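Long-range contact in effector protein B, substrate of the Dot/Icm secretion system (Legionella drancourtii, PDB 4JVS), which probably acts as a GTPase-activating protein, a secreted bacterial effector whose GAP domain engages a partner GTPase and speeds its GTP hydrolysis: residues H108-I113 and L246-F251. Sequence-based numbering, arbitrary orientation.
Sequences HGHAYI and LATICF
Thr248 OG1 is gripped by two backbone groups: Ala111 gives it a weak hydrogen bond, N to OG1 3.0 Å and bent to 133° at the hydrogen, and within its own helix it is hydrogen-bonded to Asp244 O, one turn back. Having OG1 beside its own backbone N (chi1 -63°) keeps the hydroxyl next to that turn, while the methyl CG2, anti to the N, is left for apolar company. Ala111 CB also closes on the hydroxyl, 3.4 Å from Thr248 OG1. On the methyl side the tip of Ile113 slides past Thr248 in the opposite sense; Ile113 CD1 lies 3.4 Å from Thr248 CG2, and Ile113 CG1 is 3.9 Å from Ile249 CG1. The His110 side chain runs roughly perpendicular to that of Thr248, and its ring meets the methyl obliquely, ND1 4.0 Å from Thr248 CG2. The carbonyl of Tyr112 accepts a hydrogen bond from Gln245 NE2 in the same helix. The contact thus joins the short, weakly bonded strand 110-111 and the loop that follows it, in the N-terminal GAP subdomain, to helix 243-253 of the C-terminal one; the helix also packs on helices 261-267, 271-280 and 292-306, Ile249 itself reaching the first.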
loop_
_atom_site.group_PDB
_atom_site.type_symbol
_atom_site.label_atom_id
_atom_site.label_comp_id
_atom_site.label_asym_id
_atom_site.label_seq_id
_atom_site.Cartn_x
_atom_site.Cartn_y
_atom_site.Cartn_z
ATOM N N HIS A 108 9.080 3.682 -7.446
ATOM C CA HIS A 108 8.526 2.335 -7.389
ATOM C C HIS A 108 7.645 2.027 -8.598
ATOM O O HIS A 108 6.562 1.449 -8.448
ATOM C CB HIS A 108 7.757 2.105 -6.084
ATOM C CG HIS A 108 8.553 2.408 -4.853
ATOM N ND1 HIS A 108 8.021 3.077 -3.768
ATOM C CD2 HIS A 108 9.840 2.137 -4.532
ATOM C CE1 HIS A 108 8.947 3.204 -2.834
ATOM N NE2 HIS A 108 10.060 2.643 -3.272
ATOM N N GLY A 109 8.114 2.438 -9.764
ATOM C CA GLY A 109 7.481 2.182 -11.034
ATOM C C GLY A 109 6.511 3.143 -11.658
ATOM O O GLY A 109 6.079 2.917 -12.754
ATOM N N HIS A 110 6.201 4.226 -10.979
ATOM C CA HIS A 110 5.317 5.235 -11.481
ATOM C C HIS A 110 5.965 6.549 -11.352
ATOM O O HIS A 110 6.727 6.776 -10.462
ATOM C CB HIS A 110 4.061 5.274 -10.660
ATOM C CG HIS A 110 3.056 4.235 -11.023
ATOM N ND1 HIS A 110 2.112 4.450 -11.893
ATOM C CD2 HIS A 110 2.878 2.969 -10.575
ATOM C CE1 HIS A 110 1.369 3.378 -12.008
ATOM N NE2 HIS A 110 1.839 2.478 -11.204
ATOM N N ALA A 111 5.649 7.467 -12.224
ATOM C CA ALA A 111 6.176 8.799 -12.119
ATOM C C ALA A 111 5.040 9.738 -11.835
ATOM O O ALA A 111 3.925 9.458 -12.148
ATOM C CB ALA A 111 6.884 9.181 -13.388
ATOM N N TYR A 112 5.316 10.832 -11.174
ATOM C CA TYR A 112 4.255 11.714 -10.834
ATOM C C TYR A 112 3.799 12.356 -12.079
ATOM O O TYR A 112 4.568 12.884 -12.813
ATOM C CB TYR A 112 4.733 12.762 -9.871
ATOM C CG TYR A 112 3.721 13.787 -9.559
ATOM C CD1 TYR A 112 3.723 14.989 -10.193
ATOM C CD2 TYR A 112 2.781 13.556 -8.638
ATOM C CE1 TYR A 112 2.787 15.930 -9.924
ATOM C CE2 TYR A 112 1.850 14.490 -8.354
ATOM C CZ TYR A 112 1.860 15.669 -9.010
ATOM O OH TYR A 112 0.917 16.596 -8.711
ATOM N N ILE A 113 2.509 12.295 -12.302
ATOM C CA ILE A 113 1.891 12.966 -13.385
ATOM C C ILE A 113 0.875 13.802 -12.704
ATOM O O ILE A 113 0.112 13.319 -11.930
ATOM C CB ILE A 113 1.247 11.969 -14.323
ATOM C CG1 ILE A 113 2.199 11.627 -15.431
ATOM C CG2 ILE A 113 0.075 12.584 -14.990
ATOM C CD1 ILE A 113 2.922 10.343 -15.225
ATOM N N LEU A 246 6.429 9.907 -19.385
ATOM C CA LEU A 246 5.743 9.550 -20.618
ATOM C C LEU A 246 5.362 8.071 -20.645
ATOM O O LEU A 246 4.249 7.716 -21.033
ATOM C CB LEU A 246 6.604 9.916 -21.834
ATOM C CG LEU A 246 6.784 11.395 -22.202
ATOM C CD1 LEU A 246 7.893 11.555 -23.214
ATOM C CD2 LEU A 246 5.503 11.968 -22.753
ATOM N N ALA A 247 6.296 7.217 -20.227
ATOM C CA ALA A 247 6.077 5.773 -20.124
ATOM C C ALA A 247 4.990 5.448 -19.105
ATOM O O ALA A 247 4.178 4.547 -19.324
ATOM C CB ALA A 247 7.370 5.072 -19.740
ATOM N N THR A 248 4.996 6.170 -17.985
ATOM C CA THR A 248 3.933 6.062 -16.998
ATOM C C THR A 248 2.560 6.290 -17.638
ATOM O O THR A 248 1.605 5.562 -17.357
ATOM C CB THR A 248 4.139 7.054 -15.841
ATOM O OG1 THR A 248 5.353 6.736 -15.159
ATOM C CG2 THR A 248 2.985 6.983 -14.841
ATOM N N ILE A 249 2.473 7.295 -18.506
ATOM C CA ILE A 249 1.223 7.612 -19.200
ATOM C C ILE A 249 0.826 6.478 -20.151
ATOM O O ILE A 249 -0.310 6.005 -20.126
ATOM C CB ILE A 249 1.310 8.964 -19.967
ATOM C CG1 ILE A 249 1.401 10.135 -18.983
ATOM C CG2 ILE A 249 0.112 9.138 -20.864
ATOM C CD1 ILE A 249 1.615 11.498 -19.623
ATOM N N CYS A 250 1.770 6.037 -20.976
ATOM C CA CYS A 250 1.527 4.934 -21.898
ATOM C C CYS A 250 1.032 3.668 -21.195
ATOM O O CYS A 250 0.042 3.058 -21.620
ATOM C CB CYS A 250 2.796 4.626 -22.681
ATOM S SG CYS A 250 3.175 5.889 -23.874
ATOM N N PHE A 251 1.728 3.275 -20.129
ATOM C CA PHE A 251 1.354 2.093 -19.360
ATOM C C PHE A 251 -0.052 2.217 -18.801
ATOM O O PHE A 251 -0.764 1.221 -18.660
ATOM C CB PHE A 251 2.333 1.865 -18.220
ATOM C CG PHE A 251 3.625 1.265 -18.653
ATOM C CD1 PHE A 251 3.666 0.374 -19.704
ATOM C CD2 PHE A 251 4.803 1.583 -18.005
ATOM C CE1 PHE A 251 4.857 -0.184 -20.106
ATOM C CE2 PHE A 251 5.996 1.024 -18.400
ATOM C CZ PHE A 251 6.022 0.143 -19.451
#